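Local atomic coordinates of beta-N-acetylhexosaminidase (Thermotoga neapolitana, PDB entry 5BZA), a protein that probably hydrolyses terminal non-reducing N-acetyl-D-hexosamine residues of N-acetyl-beta-D-hexosaminides, as a member of glycosyl hydrolase family 3. Residues G240-E248 against F265-D276; G6-F16 against Y27-V38. All coordinates share one frame; numbering follows the deposited sequence.

Contact 1: residues G240-E248 against F265-D276; sequences GLVLSDAME and FIEAGGNMILLD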
loop_
_atom_site.group_PDB
_atom_site.type_symbol
_atom_site.label_atom_id
_atom_site.label_comp_id
_atom_site.label_asym_id
_atom_site.label_seq_id
_atom_site.Cartn_x
_atom_site.Cartn_y
_atom_site.Cartn_z
ATOM N N GLY B 240 24.832 10.983 17.591
ATOM C CA GLY B 240 24.245 10.789 16.287
ATOM C C GLY B 240 23.605 12.050 15.743
ATOM O O GLY B 240 23.916 13.161 16.156
ATOM N N LEU B 241 22.681 11.850 14.806
ATOM C CA LEU B 241 22.040 12.920 14.065
ATOM C C LEU B 241 20.875 13.528 14.843
ATOM O O LEU B 241 19.966 12.803 15.314
ATOM C CB LEU B 241 21.567 12.370 12.699
ATOM C CG LEU B 241 20.788 13.284 11.749
ATOM C CD1 LEU B 241 21.651 14.495 11.294
ATOM C CD2 LEU B 241 20.284 12.503 10.520
ATOM N N VAL B 242 20.917 14.856 14.988
ATOM C CA VAL B 242 19.868 15.613 15.664
ATOM C C VAL B 242 19.180 16.569 14.707
ATOM O O VAL B 242 19.832 17.409 14.078
ATOM C CB VAL B 242 20.436 16.472 16.876
ATOM C CG1 VAL B 242 19.371 17.502 17.413
ATOM C CG2 VAL B 242 20.960 15.586 17.964
ATOM N N LEU B 243 17.857 16.485 14.651
ATOM C CA LEU B 243 17.030 17.333 13.792
ATOM C C LEU B 243 16.120 18.238 14.555
ATOM O O LEU B 243 15.569 17.831 15.562
ATOM C CB LEU B 243 16.108 16.496 12.875
ATOM C CG LEU B 243 16.474 15.900 11.540
ATOM C CD1 LEU B 243 17.704 15.038 11.661
ATOM C CD2 LEU B 243 15.282 15.043 11.179
ATOM N N SER B 244 15.874 19.430 14.029
ATOM C CA SER B 244 14.789 20.223 14.574
ATOM C C SER B 244 13.446 19.614 14.214
ATOM O O SER B 244 13.306 18.895 13.193
ATOM C CB SER B 244 14.880 21.664 14.060
ATOM O OG SER B 244 14.421 21.814 12.723
ATOM N N ASP B 245 12.427 19.911 15.008
ATOM C CA ASP B 245 11.076 19.804 14.450
ATOM C C ASP B 245 10.996 20.945 13.408
ATOM O O ASP B 245 11.924 21.745 13.312
ATOM C CB ASP B 245 9.980 19.913 15.515
ATOM C CG ASP B 245 8.694 19.223 15.085
ATOM O OD1 ASP B 245 8.594 18.891 13.878
ATOM O OD2 ASP B 245 7.764 19.041 15.920
ATOM N N ALA B 246 9.931 21.036 12.617
ATOM C CA ALA B 246 9.924 22.006 11.489
ATOM C C ALA B 246 10.032 23.446 11.989
ATOM O O ALA B 246 9.208 23.901 12.777
ATOM C CB ALA B 246 8.677 21.842 10.637
ATOM N N MET B 247 11.045 24.171 11.514
ATOM C CA MET B 247 11.355 25.511 12.068
ATOM C C MET B 247 10.277 26.548 11.823
ATOM O O MET B 247 10.192 27.526 12.551
ATOM C CB MET B 247 12.668 26.038 11.484
ATOM C CG MET B 247 13.897 25.402 12.046
ATOM S SD MET B 247 14.131 25.688 13.824
ATOM C CE MET B 247 15.777 24.993 13.972
ATOM N N GLU B 248 9.473 26.348 10.780
ATOM C CA GLU B 248 8.457 27.319 10.399
ATOM C C GLU B 248 7.328 27.290 11.414
ATOM O O GLU B 248 6.538 28.212 11.467
ATOM C CB GLU B 248 7.889 27.032 8.991
ATOM C CG GLU B 248 8.916 27.158 7.850
ATOM C CD GLU B 248 9.522 25.814 7.489
ATOM O OE1 GLU B 248 9.577 24.945 8.395
ATOM O OE2 GLU B 248 9.913 25.612 6.302
ATOM N N PHE B 265 19.837 26.853 16.974
ATOM C CA PHE B 265 19.812 25.409 16.773
ATOM C C PHE B 265 21.214 24.853 16.507
ATOM O O PHE B 265 21.626 23.867 17.124
ATOM C CB PHE B 265 18.869 25.051 15.627
ATOM C CG PHE B 265 18.902 23.599 15.243
ATOM C CD1 PHE B 265 18.226 22.645 15.992
ATOM C CD2 PHE B 265 19.628 23.183 14.130
ATOM C CE1 PHE B 265 18.262 21.296 15.613
ATOM C CE2 PHE B 265 19.656 21.834 13.750
ATOM C CZ PHE B 265 18.973 20.897 14.487
ATOM N N ILE B 266 21.961 25.474 15.609
ATOM C CA ILE B 266 23.258 24.888 15.273
ATOM C C ILE B 266 24.273 25.075 16.405
ATOM O O ILE B 266 25.015 24.146 16.772
ATOM C CB ILE B 266 23.786 25.466 13.954
ATOM C CG1 ILE B 266 22.881 25.000 12.803
ATOM C CG2 ILE B 266 25.198 24.956 13.672
ATOM C CD1 ILE B 266 22.856 23.479 12.613
ATOM N N GLU B 267 24.272 26.266 16.989
ATOM C CA GLU B 267 25.135 26.536 18.130
ATOM C C GLU B 267 24.764 25.628 19.313
ATOM O O GLU B 267 25.605 25.390 20.193
ATOM C CB GLU B 267 25.078 28.015 18.498
ATOM C CG GLU B 267 25.924 28.859 17.550
ATOM C CD GLU B 267 27.416 28.503 17.638
ATOM O OE1 GLU B 267 27.958 28.478 18.766
ATOM O OE2 GLU B 267 28.046 28.231 16.595
ATOM N N ALA B 268 23.495 25.194 19.361
ATOM C CA ALA B 268 22.980 24.305 20.410
ATOM C C ALA B 268 23.461 22.873 20.270
ATOM O O ALA B 268 23.365 22.078 21.207
ATOM C CB ALA B 268 21.473 24.344 20.466
ATOM N N GLY B 269 23.972 22.525 19.101
ATOM C CA GLY B 269 24.451 21.171 18.907
ATOM C C GLY B 269 23.571 20.425 17.939
ATOM O O GLY B 269 23.760 19.253 17.730
ATOM N N GLY B 270 22.621 21.119 17.331
ATOM C CA GLY B 270 21.821 20.506 16.287
ATOM C C GLY B 270 22.558 20.238 14.970
ATOM O O GLY B 270 23.518 20.932 14.629
ATOM N N ASN B 271 22.110 19.236 14.213
ATOM C CA ASN B 271 22.735 18.912 12.944
ATOM C C ASN B 271 21.886 19.267 11.722
ATOM O O ASN B 271 22.377 19.869 10.776
ATOM C CB ASN B 271 23.060 17.432 12.865
ATOM C CG ASN B 271 23.940 16.965 13.980
ATOM O OD1 ASN B 271 23.655 15.921 14.592
ATOM N ND2 ASN B 271 25.043 17.687 14.228
ATOM N N MET B 272 20.627 18.847 11.694
ATOM C CA MET B 272 19.831 19.135 10.517
ATOM C C MET B 272 18.633 19.963 10.839
ATOM O O MET B 272 17.819 19.599 11.686
ATOM C CB MET B 272 19.357 17.852 9.815
ATOM C CG MET B 272 20.454 17.055 9.176
ATOM S SD MET B 272 19.880 15.713 8.094
ATOM C CE MET B 272 19.602 16.624 6.571
ATOM N N ILE B 273 18.491 21.046 10.091
ATOM C CA ILE B 273 17.312 21.894 10.203
ATOM C C ILE B 273 16.156 21.371 9.338
ATOM O O ILE B 273 16.303 21.266 8.130
ATOM C CB ILE B 273 17.670 23.311 9.823
ATOM C CG1 ILE B 273 18.682 23.807 10.866
ATOM C CG2 ILE B 273 16.411 24.138 9.747
ATOM C CD1 ILE B 273 19.387 25.099 10.544
ATOM N N LEU B 274 15.027 21.025 9.969
ATOM C CA LEU B 274 13.858 20.548 9.247
ATOM C C LEU B 274 12.956 21.733 8.842
ATOM O O LEU B 274 12.575 22.552 9.689
ATOM C CB LEU B 274 13.096 19.522 10.096
ATOM C CG LEU B 274 11.821 18.911 9.501
ATOM C CD1 LEU B 274 12.189 17.896 8.380
ATOM C CD2 LEU B 274 10.915 18.244 10.507
ATOM N N LEU B 275 12.726 21.895 7.533
ATOM C CA LEU B 275 11.739 22.849 6.983
ATOM C C LEU B 275 10.517 22.139 6.501
ATOM O O LEU B 275 10.654 21.166 5.776
ATOM C CB LEU B 275 12.310 23.628 5.817
ATOM C CG LEU B 275 13.600 24.329 6.192
ATOM C CD1 LEU B 275 14.179 25.001 4.980
ATOM C CD2 LEU B 275 13.285 25.339 7.351
ATOM N N ASP B 276 9.328 22.631 6.811
ATOM C CA ASP B 276 8.149 21.902 6.381
ATOM C C ASP B 276 7.735 22.338 4.975
ATOM O O ASP B 276 6.708 21.886 4.472
ATOM C CB ASP B 276 6.981 22.035 7.386
ATOM C CG ASP B 276 6.432 23.426 7.463
ATOM O OD1 ASP B 276 7.051 24.338 6.893
ATOM O OD2 ASP B 276 5.392 23.627 8.136
#

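Contact 2: residues G6-F16 against Y27-V38; sequences GKLFFCGFDDF and YRPAGVLIYPGV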
loop_
_atom_site.group_PDB
_atom_site.type_symbol
_atom_site.label_atom_id
_atom_site.label_comp_id
_atom_site.label_asym_id
_atom_site.label_seq_id
_atom_site.Cartn_x
_atom_site.Cartn_y
_atom_site.Cartn_z
ATOM N N GLY B 6 23.933 22.248 2.238
ATOM C CA GLY B 6 22.642 21.649 2.010
ATOM C C GLY B 6 22.503 20.429 2.878
ATOM O O GLY B 6 21.402 20.013 3.213
ATOM N N LYS B 7 23.629 19.860 3.284
ATOM C CA LYS B 7 23.558 18.721 4.189
ATOM C C LYS B 7 22.938 19.094 5.538
ATOM O O LYS B 7 22.457 18.238 6.268
ATOM C CB LYS B 7 24.941 18.100 4.340
ATOM C CG LYS B 7 25.336 17.452 3.007
ATOM C CD LYS B 7 26.610 16.652 3.018
ATOM C CE LYS B 7 26.830 16.089 1.619
ATOM N NZ LYS B 7 28.084 15.302 1.485
ATOM N N LEU B 8 22.882 20.375 5.847
ATOM C CA LEU B 8 22.308 20.752 7.125
ATOM C C LEU B 8 20.811 21.027 7.000
ATOM O O LEU B 8 20.207 21.608 7.906
ATOM C CB LEU B 8 23.024 21.986 7.706
ATOM C CG LEU B 8 24.228 21.700 8.618
ATOM C CD1 LEU B 8 25.261 20.882 7.881
ATOM C CD2 LEU B 8 24.850 22.980 9.225
ATOM N N PHE B 9 20.201 20.579 5.905
ATOM C CA PHE B 9 18.770 20.822 5.714
ATOM C C PHE B 9 17.982 19.586 5.342
ATOM O O PHE B 9 18.435 18.763 4.546
ATOM C CB PHE B 9 18.546 21.895 4.656
ATOM C CG PHE B 9 19.002 23.244 5.116
ATOM C CD1 PHE B 9 18.220 23.978 5.999
ATOM C CD2 PHE B 9 20.224 23.766 4.694
ATOM C CE1 PHE B 9 18.644 25.197 6.440
ATOM C CE2 PHE B 9 20.650 25.006 5.132
ATOM C CZ PHE B 9 19.865 25.719 6.004
ATOM N N PHE B 10 16.788 19.510 5.924
ATOM C CA PHE B 10 15.848 18.444 5.712
ATOM C C PHE B 10 14.569 19.133 5.267
ATOM O O PHE B 10 13.992 19.886 6.049
ATOM C CB PHE B 10 15.603 17.634 6.996
ATOM C CG PHE B 10 15.350 16.160 6.733
ATOM C CD1 PHE B 10 14.250 15.756 5.945
ATOM C CD2 PHE B 10 16.184 15.182 7.288
ATOM C CE1 PHE B 10 13.993 14.395 5.704
ATOM C CE2 PHE B 10 15.938 13.807 7.035
ATOM C CZ PHE B 10 14.837 13.420 6.239
ATOM N N CYS B 11 14.122 18.909 4.028
ATOM C CA CYS B 11 12.958 19.673 3.504
ATOM C C CYS B 11 11.705 18.862 3.202
ATOM O O CYS B 11 11.771 17.822 2.555
ATOM C CB CYS B 11 13.309 20.435 2.205
ATOM S SG CYS B 11 14.767 21.550 2.248
ATOM N N GLY B 12 10.569 19.397 3.605
ATOM C CA GLY B 12 9.270 18.823 3.336
ATOM C C GLY B 12 8.779 19.249 1.950
ATOM O O GLY B 12 9.019 20.395 1.506
ATOM N N PHE B 13 8.168 18.284 1.246
ATOM C CA PHE B 13 7.630 18.485 -0.093
ATOM C C PHE B 13 6.187 18.102 -0.139
ATOM O O PHE B 13 5.839 16.940 0.063
ATOM C CB PHE B 13 8.402 17.681 -1.102
ATOM C CG PHE B 13 9.801 18.143 -1.290
ATOM C CD1 PHE B 13 10.808 17.726 -0.424
ATOM C CD2 PHE B 13 10.133 18.962 -2.350
ATOM C CE1 PHE B 13 12.092 18.110 -0.617
ATOM C CE2 PHE B 13 11.431 19.342 -2.544
ATOM C CZ PHE B 13 12.400 18.911 -1.678
ATOM N N ASP B 14 5.359 19.104 -0.394
ATOM C CA ASP B 14 3.924 18.968 -0.440
ATOM C C ASP B 14 3.498 18.975 -1.914
ATOM O O ASP B 14 2.311 18.891 -2.255
ATOM C CB ASP B 14 3.296 20.115 0.356
ATOM C CG ASP B 14 1.903 19.813 0.819
ATOM O OD1 ASP B 14 1.668 18.678 1.328
ATOM O OD2 ASP B 14 1.054 20.739 0.750
ATOM N N ASP B 15 4.500 19.108 -2.769
ATOM C CA ASP B 15 4.313 19.101 -4.202
ATOM C C ASP B 15 5.650 18.713 -4.853
ATOM O O ASP B 15 6.709 18.821 -4.222
ATOM C CB ASP B 15 3.783 20.474 -4.689
ATOM C CG ASP B 15 3.196 20.407 -6.124
ATOM O OD1 ASP B 15 3.092 19.284 -6.630
ATOM O OD2 ASP B 15 2.766 21.434 -6.706
ATOM N N PHE B 16 5.595 18.212 -6.094
ATOM C CA PHE B 16 6.799 17.912 -6.856
ATOM C C PHE B 16 6.645 18.536 -8.237
ATOM O O PHE B 16 5.638 18.323 -8.909
ATOM C CB PHE B 16 7.048 16.404 -6.960
ATOM C CG PHE B 16 8.200 16.055 -7.857
ATOM C CD1 PHE B 16 9.496 16.428 -7.529
ATOM C CD2 PHE B 16 7.974 15.390 -9.074
ATOM C CE1 PHE B 16 10.561 16.112 -8.377
ATOM C CE2 PHE B 16 9.019 15.074 -9.913
ATOM C CZ PHE B 16 10.322 15.430 -9.573
ATOM N N TYR B 27 20.447 23.597 -4.115
ATOM C CA TYR B 27 20.947 23.569 -2.732
ATOM C C TYR B 27 21.417 22.222 -2.211
ATOM O O TYR B 27 22.104 22.170 -1.190
ATOM C CB TYR B 27 19.875 24.120 -1.797
ATOM C CG TYR B 27 19.549 25.551 -2.113
ATOM C CD1 TYR B 27 20.361 26.588 -1.673
ATOM C CD2 TYR B 27 18.472 25.868 -2.942
ATOM C CE1 TYR B 27 20.052 27.920 -1.989
ATOM C CE2 TYR B 27 18.163 27.179 -3.253
ATOM C CZ TYR B 27 18.948 28.193 -2.778
ATOM O OH TYR B 27 18.620 29.494 -3.120
ATOM N N ARG B 28 21.039 21.150 -2.898
ATOM C CA ARG B 28 21.398 19.782 -2.502
ATOM C C ARG B 28 21.046 19.521 -1.001
ATOM O O ARG B 28 21.919 19.138 -0.204
ATOM C CB ARG B 28 22.900 19.534 -2.722
ATOM C CG ARG B 28 23.446 19.848 -4.123
ATOM C CD ARG B 28 22.798 19.042 -5.233
ATOM N NE ARG B 28 23.164 19.575 -6.555
ATOM C CZ ARG B 28 22.798 19.038 -7.722
ATOM N NH1 ARG B 28 22.070 17.927 -7.736
ATOM N NH2 ARG B 28 23.166 19.612 -8.869
ATOM N N PRO B 29 19.769 19.698 -0.611
ATOM C CA PRO B 29 19.451 19.301 0.763
ATOM C C PRO B 29 19.700 17.828 0.928
ATOM O O PRO B 29 19.391 17.078 -0.010
ATOM C CB PRO B 29 17.959 19.605 0.897
ATOM C CG PRO B 29 17.450 19.561 -0.540
ATOM C CD PRO B 29 18.571 20.082 -1.372
ATOM N N ALA B 30 20.192 17.409 2.088
ATOM C CA ALA B 30 20.503 16.011 2.286
ATOM C C ALA B 30 19.241 15.227 2.626
ATOM O O ALA B 30 19.183 14.003 2.398
ATOM C CB ALA B 30 21.549 15.849 3.392
ATOM N N GLY B 31 18.209 15.919 3.108
ATOM C CA GLY B 31 17.009 15.240 3.569
ATOM C C GLY B 31 15.726 15.655 2.855
ATOM O O GLY B 31 15.515 16.853 2.597
ATOM N N VAL B 32 14.871 14.656 2.558
ATOM C CA VAL B 32 13.631 14.856 1.840
ATOM C C VAL B 32 12.534 14.201 2.667
ATOM O O VAL B 32 12.586 12.997 2.976
ATOM C CB VAL B 32 13.686 14.213 0.378
ATOM C CG1 VAL B 32 12.286 14.137 -0.271
ATOM C CG2 VAL B 32 14.645 14.973 -0.537
ATOM N N LEU B 33 11.560 14.998 3.053
ATOM C CA LEU B 33 10.372 14.520 3.747
ATOM C C LEU B 33 9.248 14.684 2.759
ATOM O O LEU B 33 9.081 15.795 2.181
ATOM C CB LEU B 33 10.076 15.326 5.021
ATOM C CG LEU B 33 8.677 15.203 5.662
ATOM C CD1 LEU B 33 8.360 13.747 6.015
ATOM C CD2 LEU B 33 8.562 16.093 6.948
ATOM N N ILE B 34 8.505 13.601 2.542
ATOM C CA ILE B 34 7.490 13.594 1.525
ATOM C C ILE B 34 6.148 13.685 2.225
ATOM O O ILE B 34 5.804 12.844 3.063
ATOM C CB ILE B 34 7.569 12.323 0.626
ATOM C CG1 ILE B 34 8.980 12.154 0.051
ATOM C CG2 ILE B 34 6.511 12.381 -0.479
ATOM C CD1 ILE B 34 9.106 10.907 -0.817
ATOM N N TYR B 35 5.411 14.738 1.887
ATOM C CA TYR B 35 4.126 15.007 2.510
ATOM C C TYR B 35 2.935 14.427 1.702
ATOM O O TYR B 35 3.086 14.019 0.555
ATOM C CB TYR B 35 3.997 16.512 2.696
ATOM C CG TYR B 35 4.715 17.089 3.927
ATOM C CD1 TYR B 35 4.602 16.486 5.164
ATOM C CD2 TYR B 35 5.466 18.277 3.839
ATOM C CE1 TYR B 35 5.240 17.028 6.299
ATOM C CE2 TYR B 35 6.111 18.830 4.965
ATOM C CZ TYR B 35 5.993 18.198 6.194
ATOM O OH TYR B 35 6.616 18.730 7.328
ATOM N N PRO B 36 1.735 14.370 2.312
ATOM C CA PRO B 36 0.573 13.898 1.548
ATOM C C PRO B 36 0.278 14.628 0.213
ATOM O O PRO B 36 -0.274 14.017 -0.713
ATOM C CB PRO B 36 -0.572 14.112 2.538
ATOM C CG PRO B 36 0.072 13.928 3.873
ATOM C CD PRO B 36 1.415 14.569 3.741
ATOM N N GLY B 37 0.684 15.880 0.078
ATOM C CA GLY B 37 0.503 16.613 -1.164
ATOM C C GLY B 37 1.120 15.844 -2.336
ATOM O O GLY B 37 0.676 15.965 -3.486
ATOM N N VAL B 38 2.216 15.130 -2.057
ATOM C CA VAL B 38 2.860 14.293 -3.047
ATOM C C VAL B 38 2.328 12.868 -2.951
ATOM O O VAL B 38 1.978 12.266 -3.967
ATOM C CB VAL B 38 4.373 14.310 -2.896
ATOM C CG1 VAL B 38 5.037 13.251 -3.834
ATOM C CG2 VAL B 38 4.881 15.685 -3.220
#

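Contact 1: residues G240-E248 against F265-D276
F265 meets S244 and V242 with different parts of its ring. S244 CB lies over one face, 4.2 Å from the F265 centroid in a CH-pi contact, whereas V242 O comes to the edge, near the ring plane. M247, bent at chi2 (-63°), crosses the aromatic side chain obliquely and brings its CE to 3.5 Å from F265 CB, while the M247 side chain crosses I273 at about a right angle, CG against CG2.

Polar side chains extend the pairing beyond the single bridge of L243 with M272. N271 OD1 accepts V242 N at 3.0 Å, and R233 grips the same oxygen; V242 O in turn is held by two donors, N271 N and M272 N. S244 OG receives L274 N at 2.9 Å and donates to D245 O, so two bonds fix the hydroxyl. E248 OE1 takes D276 N at 2.8 Å on its syn side, although the two carboxylates stand close, their planes 41° apart. D245, whose OD1 accepts A246 N, also binds a cadmium ion together with H161.

The bridge joins the seventh and eighth strands of the parallel sheet and so closes a TIM barrel. Strand 205-208 flanks strand 241-243, strand 9-13 flanks 273-275, helix 299-314 covers L241 and M272, and helix 281-293 covers M247 and L275.

Contact 2: residues G6-F16 against Y27-V38
F10 lays its ring flat on G31, whose CA sits 3.5 Å from the F10 centroid and only 5° off the ring normal, a close CH-pi contact. A first torsion of -146°, well short of full anti, folds the ring across to the neighbouring strand, where F10 CE1 comes 4.1 Å from L33 CB and L33 N lies near the ring plane at the edge. Glycine at G31 makes this possible, since a CB there would run into F10 CD2. Replacing F10 by an alanine would probably strip the aromatic cover from G31 and leave a gap beside L33 and F112.

At G12, Y35 CE2 comes to 3.6 Å from G12 CA, and a CB on this glycine would clash with that ring atom. On the sheet face of C11, F13 and V32, the F13 side chain crosses V32 at about a right angle, with F13 CD1 3.9 Å from V32 CG1, while L33 O lies in the ring plane at the edge. D14 turns its CG anti to the backbone N (chi1 -158°), which brings D14 OD1 to G37 N in a weak bond of 3.2 Å.

Between the side chains runs a parallel ladder, from C11 N to G31 O through to Y35 N to F13 O, that pairs the strands of a beta-alpha-beta unit. F48 and F278 add rings around F13. The chemistry is thus divided: backbone N-H and C=O groups of the buried strands pair with each other, while F10 on one face and F13 with V32 on the other supply apolar packing.

Overall arrangement
The two contacts lie in series along the chain, contact 2 closing before contact 1 opens, and both fall within the N-terminal family 3 region. Their centres are 14 Å apart, yet they share one parallel sheet, because strand 273-275 of contact 1 is the neighbour of strand 9-13 of contact 2. The seam is direct: L275 N probably bonds to F10 O, and G12 N to L275 O. Contact 2 is the first beta-alpha-beta unit of the barrel and contact 1 lies at its closing end, next to that opening unit, so together they span the place where the chain's beginning meets its last strand and the circle is completed. Helices 281-293 and 299-314 pack against both.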